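PDB 5UX5: BIFUNCTIONAL PROTEIN Proline utilization A (PutA) from Corynebacterium freiburgense, which catalyses both steps of proline breakdown to glutamate, oxidising proline with a flavin-dependent dehydrogenase domain and the resulting glutamate semialdehyde with an NAD-dependent aldehyde dehydrogenase domain. Local coordinates for residues Ala546-Ala551 with Trp594-Ala599; Asp562-Tyr567 with Gly604-Leu609. All coordinates share one frame; numbering follows the deposited sequence.

Contact 1 of 2, residues Ala546-Ala551 with Trp594-Ala599. With NAD (nicotinamide-adenine-dinucleotide), chain F.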
loop_
_atom_site.group_PDB
_atom_site.type_symbol
_atom_site.label_atom_id
_atom_site.label_comp_id
_atom_site.label_asym_id
_atom_site.label_seq_id
_atom_site.Cartn_x
_atom_site.Cartn_y
_atom_site.Cartn_z
ATOM N N ALA A 546 8.232 7.493 18.518
ATOM C CA ALA A 546 8.838 7.339 17.199
ATOM C C ALA A 546 8.451 8.446 16.224
ATOM O O ALA A 546 9.160 8.648 15.235
ATOM C CB ALA A 546 8.465 5.977 16.602
ATOM N N GLY A 547 7.382 9.196 16.483
ATOM C CA GLY A 547 7.031 10.293 15.599
ATOM C C GLY A 547 6.414 9.902 14.269
ATOM O O GLY A 547 6.491 10.681 13.315
ATOM N N LYS A 548 5.835 8.705 14.164
ATOM C CA LYS A 548 5.185 8.226 12.949
ATOM C C LYS A 548 3.712 8.633 12.917
ATOM O O LYS A 548 3.058 8.747 13.953
ATOM C CB LYS A 548 5.306 6.697 12.861
ATOM C CG LYS A 548 6.725 6.218 13.125
ATOM C CD LYS A 548 6.943 4.737 12.807
ATOM C CE LYS A 548 6.661 4.450 11.352
ATOM N NZ LYS A 548 7.192 3.178 10.868
ATOM N N THR A 549 3.180 8.828 11.713
ATOM C CA THR A 549 1.737 8.970 11.575
ATOM C C THR A 549 1.053 7.621 11.762
ATOM O O THR A 549 1.684 6.566 11.698
ATOM C CB THR A 549 1.362 9.540 10.206
ATOM O OG1 THR A 549 1.713 8.613 9.161
ATOM C CG2 THR A 549 2.048 10.891 9.972
ATOM N N ILE A 550 -0.251 7.662 12.036
ATOM C CA ILE A 550 -1.037 6.433 12.056
ATOM C C ILE A 550 -0.920 5.696 10.726
ATOM O O ILE A 550 -0.780 4.457 10.680
ATOM C CB ILE A 550 -2.498 6.741 12.391
ATOM C CG1 ILE A 550 -2.623 7.350 13.775
ATOM C CG2 ILE A 550 -3.311 5.495 12.358
ATOM C CD1 ILE A 550 -4.068 7.405 14.231
ATOM N N ALA A 551 -0.974 6.438 9.617
ATOM C CA ALA A 551 -0.978 5.778 8.323
ATOM C C ALA A 551 0.302 4.983 8.113
ATOM O O ALA A 551 0.300 3.978 7.388
ATOM C CB ALA A 551 -1.185 6.795 7.196
ATOM N N TRP A 594 15.276 2.600 14.743
ATOM C CA TRP A 594 14.197 3.442 15.255
ATOM C C TRP A 594 13.086 3.700 14.241
ATOM O O TRP A 594 11.957 3.948 14.656
ATOM C CB TRP A 594 14.736 4.796 15.742
ATOM C CG TRP A 594 15.639 5.434 14.772
ATOM C CD1 TRP A 594 16.983 5.450 14.825
ATOM C CD2 TRP A 594 15.274 6.139 13.577
ATOM N NE1 TRP A 594 17.496 6.121 13.744
ATOM C CE2 TRP A 594 16.467 6.550 12.957
ATOM C CE3 TRP A 594 14.054 6.474 12.978
ATOM C CZ2 TRP A 594 16.489 7.247 11.756
ATOM C CZ3 TRP A 594 14.074 7.168 11.775
ATOM C CH2 TRP A 594 15.292 7.552 11.181
ATOM N N ASN A 595 13.332 3.529 12.939
ATOM C CA ASN A 595 12.349 3.934 11.943
ATOM C C ASN A 595 11.173 2.967 11.873
ATOM O O ASN A 595 10.076 3.352 11.462
ATOM C CB ASN A 595 13.016 4.072 10.574
ATOM C CG ASN A 595 13.539 2.756 10.044
ATOM O OD1 ASN A 595 13.720 1.804 10.800
ATOM N ND2 ASN A 595 13.756 2.680 8.731
ATOM N N PHE A 596 11.393 1.706 12.209
ATOM C CA PHE A 596 10.340 0.699 12.329
ATOM C C PHE A 596 10.443 0.066 13.701
ATOM O O PHE A 596 10.842 -1.093 13.831
ATOM C CB PHE A 596 10.463 -0.361 11.239
ATOM C CG PHE A 596 10.075 0.123 9.884
ATOM C CD1 PHE A 596 8.741 0.093 9.492
ATOM C CD2 PHE A 596 11.029 0.620 9.006
ATOM C CE1 PHE A 596 8.364 0.531 8.258
ATOM C CE2 PHE A 596 10.667 1.058 7.757
ATOM C CZ PHE A 596 9.314 1.010 7.376
ATOM N N PRO A 597 10.052 0.793 14.750
ATOM C CA PRO A 597 10.398 0.385 16.117
ATOM C C PRO A 597 9.548 -0.712 16.723
ATOM O O PRO A 597 9.817 -1.090 17.867
ATOM C CB PRO A 597 10.227 1.682 16.899
ATOM C CG PRO A 597 9.111 2.331 16.188
ATOM C CD PRO A 597 9.346 2.079 14.729
ATOM N N VAL A 598 8.592 -1.311 16.023
ATOM C CA VAL A 598 7.859 -2.444 16.570
ATOM C C VAL A 598 8.036 -3.704 15.720
ATOM O O VAL A 598 8.364 -4.768 16.240
ATOM C CB VAL A 598 6.371 -2.105 16.775
ATOM C CG1 VAL A 598 5.595 -3.355 17.243
ATOM C CG2 VAL A 598 6.239 -0.955 17.807
ATOM N N ALA A 599 7.866 -3.592 14.406
ATOM C CA ALA A 599 7.934 -4.777 13.553
ATOM C C ALA A 599 9.359 -5.322 13.427
ATOM O O ALA A 599 9.576 -6.541 13.483
ATOM C CB ALA A 599 7.371 -4.457 12.176
HETATM P PA NAD F . 22.973 2.051 13.924
HETATM O O1A NAD F . 23.412 1.241 12.654
HETATM O O2A NAD F . 24.172 2.910 14.447
HETATM O O5B NAD F . 22.573 1.064 15.080
HETATM C C5B NAD F . 21.421 0.257 15.046
HETATM C C4B NAD F . 21.341 -0.597 16.311
HETATM O O4B NAD F . 22.608 -1.108 16.741
HETATM C C3B NAD F . 20.723 0.156 17.448
HETATM O O3B NAD F . 20.031 -0.684 18.302
HETATM C C2B NAD F . 21.961 0.700 18.038
HETATM O O2B NAD F . 21.803 1.284 19.283
HETATM C C1B NAD F . 22.855 -0.497 17.995
HETATM N N9A NAD F . 24.261 -0.152 18.169
HETATM C C8A NAD F . 25.033 0.644 17.344
HETATM N N7A NAD F . 26.285 0.735 17.837
HETATM C C5A NAD F . 26.385 -0.012 19.021
HETATM C C6A NAD F . 27.400 -0.291 19.931
HETATM N N6A NAD F . 28.731 0.246 19.792
HETATM N N1A NAD F . 27.142 -1.083 20.986
HETATM C C2A NAD F . 25.911 -1.618 21.193
HETATM N N3A NAD F . 24.894 -1.373 20.322
HETATM C C4A NAD F . 25.097 -0.586 19.244
HETATM O O3 NAD F . 21.687 2.894 13.482
HETATM P PN NAD F . 21.254 4.385 13.904
HETATM O O1N NAD F . 22.282 5.141 14.720
HETATM O O2N NAD F . 20.090 4.265 14.844
HETATM O O5D NAD F . 20.904 5.135 12.524
HETATM C C5D NAD F . 21.941 5.245 11.558
HETATM C C4D NAD F . 21.525 5.223 10.085
HETATM O O4D NAD F . 20.910 4.037 9.639
HETATM C C3D NAD F . 20.581 6.274 9.614
HETATM O O3D NAD F . 21.070 7.563 9.673
HETATM C C2D NAD F . 20.481 5.827 8.209
HETATM O O2D NAD F . 21.411 6.508 7.443
HETATM C C1D NAD F . 20.701 4.332 8.275
#
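K548 reaches across to the loop 594-599 with its amino group, giving a hydrogen bond from NZ to N595 O of 2.9 Å. NZ lies in the plane of that carbonyl, with a C=O...N angle of 157°. A bend at chi3 (60°) turns the end of the otherwise extended lysine chain, and NZ also comes 3.7 Å from F596 CD1. This is an off-centre cation-pi contact, 4.2 Å from NZ to the F596 ring centroid, and the two side chains cross at about a right angle. E556 completes the grip on NZ with a salt bridge through OE1, and its OE2 accepts hydrogen bonds from V598 N and A599 N; N595 ND2 binds Q723 O. Lower on the lysine, CD passes P597 CD at 4.1 Å. Beside it, A546 CB packs on P597 CG at 3.7 Å. W594 brings the edge of its indole to the NAD diphosphate, CD1 lying 3.3 Å from NAD O2N. Carbonyl, carboxylate and ring around one buried ammonium would be expected to stabilise its positive charge, beside a loop whose W594 belongs to the NAD pocket of the aldehyde dehydrogenase domain.

Contact 2 of 2, residues Asp562-Tyr567 with Gly604-Leu609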
loop_
_atom_site.group_PDB
_atom_site.type_symbol
_atom_site.label_atom_id
_atom_site.label_comp_id
_atom_site.label_asym_id
_atom_site.label_seq_id
_atom_site.Cartn_x
_atom_site.Cartn_y
_atom_site.Cartn_z
ATOM N N ASP A 562 2.052 -10.300 11.603
ATOM C CA ASP A 562 2.325 -11.254 10.536
ATOM C C ASP A 562 3.630 -12.014 10.767
ATOM O O ASP A 562 3.703 -13.212 10.479
ATOM C CB ASP A 562 2.352 -10.555 9.173
ATOM C CG ASP A 562 0.962 -10.144 8.680
ATOM O OD1 ASP A 562 -0.057 -10.463 9.337
ATOM O OD2 ASP A 562 0.894 -9.497 7.612
ATOM N N PHE A 563 4.683 -11.338 11.252
ATOM C CA PHE A 563 5.931 -12.062 11.499
ATOM C C PHE A 563 5.703 -13.229 12.459
ATOM O O PHE A 563 6.245 -14.321 12.256
ATOM C CB PHE A 563 7.025 -11.140 12.027
ATOM C CG PHE A 563 7.693 -10.303 10.966
ATOM C CD1 PHE A 563 8.061 -10.850 9.748
ATOM C CD2 PHE A 563 7.942 -8.939 11.189
ATOM C CE1 PHE A 563 8.688 -10.045 8.752
ATOM C CE2 PHE A 563 8.544 -8.130 10.208
ATOM C CZ PHE A 563 8.914 -8.671 8.987
ATOM N N ALA A 564 4.925 -13.019 13.522
ATOM C CA ALA A 564 4.692 -14.096 14.479
ATOM C C ALA A 564 3.991 -15.279 13.821
ATOM O O ALA A 564 4.392 -16.429 14.013
ATOM C CB ALA A 564 3.884 -13.587 15.669
ATOM N N ARG A 565 2.951 -15.021 13.027
ATOM C CA ARG A 565 2.216 -16.120 12.400
ATOM C C ARG A 565 3.021 -16.776 11.284
ATOM O O ARG A 565 3.087 -18.008 11.203
ATOM C CB ARG A 565 0.875 -15.618 11.863
ATOM C CG ARG A 565 -0.088 -15.231 12.960
ATOM C CD ARG A 565 -1.546 -15.385 12.536
ATOM N NE ARG A 565 -2.312 -14.260 13.064
ATOM C CZ ARG A 565 -2.767 -14.175 14.307
ATOM N NH1 ARG A 565 -3.408 -13.076 14.681
ATOM N NH2 ARG A 565 -2.589 -15.189 15.163
ATOM N N TYR A 566 3.676 -15.975 10.448
ATOM C CA TYR A 566 4.466 -16.526 9.354
ATOM C C TYR A 566 5.619 -17.380 9.880
ATOM O O TYR A 566 5.816 -18.511 9.427
ATOM C CB TYR A 566 4.998 -15.405 8.472
ATOM C CG TYR A 566 5.714 -15.912 7.253
ATOM C CD1 TYR A 566 5.009 -16.533 6.255
ATOM C CD2 TYR A 566 7.094 -15.766 7.086
ATOM C CE1 TYR A 566 5.620 -17.006 5.121
ATOM C CE2 TYR A 566 7.735 -16.244 5.916
ATOM C CZ TYR A 566 6.983 -16.867 4.944
ATOM O OH TYR A 566 7.525 -17.365 3.777
ATOM N N TYR A 567 6.406 -16.852 10.829
ATOM C CA TYR A 567 7.556 -17.618 11.307
ATOM C C TYR A 567 7.113 -18.820 12.119
ATOM O O TYR A 567 7.850 -19.810 12.193
ATOM C CB TYR A 567 8.534 -16.749 12.111
ATOM C CG TYR A 567 9.231 -15.655 11.289
ATOM C CD1 TYR A 567 9.551 -15.848 9.947
ATOM C CD2 TYR A 567 9.548 -14.423 11.856
ATOM C CE1 TYR A 567 10.171 -14.839 9.198
ATOM C CE2 TYR A 567 10.179 -13.414 11.110
ATOM C CZ TYR A 567 10.487 -13.630 9.780
ATOM O OH TYR A 567 11.101 -12.632 9.031
ATOM N N GLY A 604 12.724 -10.019 14.382
ATOM C CA GLY A 604 13.905 -10.794 14.725
ATOM C C GLY A 604 13.723 -11.667 15.948
ATOM O O GLY A 604 14.249 -12.778 16.004
ATOM N N VAL A 605 13.021 -11.156 16.962
ATOM C CA VAL A 605 12.700 -11.968 18.129
ATOM C C VAL A 605 11.826 -13.164 17.729
ATOM O O VAL A 605 12.111 -14.312 18.094
ATOM C CB VAL A 605 12.062 -11.083 19.223
ATOM C CG1 VAL A 605 11.444 -11.892 20.357
ATOM C CG2 VAL A 605 13.135 -10.176 19.803
ATOM N N PHE A 606 10.767 -12.927 16.952
ATOM C CA PHE A 606 9.923 -14.045 16.536
ATOM C C PHE A 606 10.699 -15.069 15.691
ATOM O O PHE A 606 10.495 -16.285 15.831
ATOM C CB PHE A 606 8.698 -13.524 15.798
ATOM C CG PHE A 606 7.716 -12.797 16.688
ATOM C CD1 PHE A 606 7.564 -13.157 18.019
ATOM C CD2 PHE A 606 6.975 -11.734 16.205
ATOM C CE1 PHE A 606 6.674 -12.483 18.847
ATOM C CE2 PHE A 606 6.094 -11.048 17.034
ATOM C CZ PHE A 606 5.940 -11.421 18.349
ATOM N N ALA A 607 11.611 -14.600 14.827
ATOM C CA ALA A 607 12.365 -15.522 13.981
ATOM C C ALA A 607 13.293 -16.409 14.808
ATOM O O ALA A 607 13.419 -17.614 14.537
ATOM C CB ALA A 607 13.161 -14.744 12.931
ATOM N N SER A 608 13.928 -15.829 15.830
ATOM C CA SER A 608 14.788 -16.591 16.725
ATOM C C SER A 608 13.989 -17.637 17.484
ATOM O O SER A 608 14.417 -18.796 17.599
ATOM C CB SER A 608 15.482 -15.651 17.716
ATOM O OG SER A 608 16.287 -14.685 17.067
ATOM N N LEU A 609 12.847 -17.230 18.056
ATOM C CA LEU A 609 12.013 -18.174 18.789
ATOM C C LEU A 609 11.548 -19.306 17.885
ATOM O O LEU A 609 11.657 -20.479 18.248
ATOM C CB LEU A 609 10.813 -17.478 19.426
ATOM C CG LEU A 609 10.985 -16.480 20.559
ATOM C CD1 LEU A 609 9.613 -16.233 21.121
ATOM C CD2 LEU A 609 11.887 -17.035 21.634
#
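F606 and Y567 lie side by side between two nearly parallel helices of the Rossmann-type NAD-binding domain, in the aldehyde dehydrogenase half of the enzyme, each ring packing on an alanine of the opposite helix. The segment axes of 562-567 and 604-609 approach to 8.9 Å and cross at -17°. F606 CB starts beside the tyrosine ring, 4.1 Å from Y567 CD2. With CG anti to its own carbonyl carbon (chi1 -70°), the phenyl group is carried across to A564: CG meets A564 CA and CB, CD2 lies 3.6 Å from A564 N, and CE2 is equally close to A564 CB. CZ, at the tip, still touches that methyl. A564 CB thus sits over one face of the ring, a CH-pi contact 3.8 Å from the centroid, while F563 CB meets the ring at its edge. L524 and A527 of helix 517-533 and L634 of helix 624-636 also pack against F606. Y567 lays its ring against A607, whose CB lies over one face in a CH-pi contact. Y567 OH is hydrogen-bonded to G902 N. Within the second helix, G604 O accepts from both S608 N and S608 OG, which approach from opposite faces of its carbonyl plane, OG at 3.0 Å.

In the fold
From the N-terminal side, the chain passes through 546-551, enters helix 550-574, passes 562-567 and then runs along strand 580-591. The loop 594-599 then comes back to the turn that leads into that helix, closing contact 1, and helix 599-611 continues to 604-609, closing contact 2 further along it. The two closures therefore cross rather than nest, their segments alternating in sequence. Because both excursions use helix 550-574 and the loop-helix unit that follows the strand, that unit is fastened at two levels, with centres 19 Å apart: near the loop that carries W594 and farther along the paired helices. They touch where A599 O lies 3.7 Å from F563 CD2.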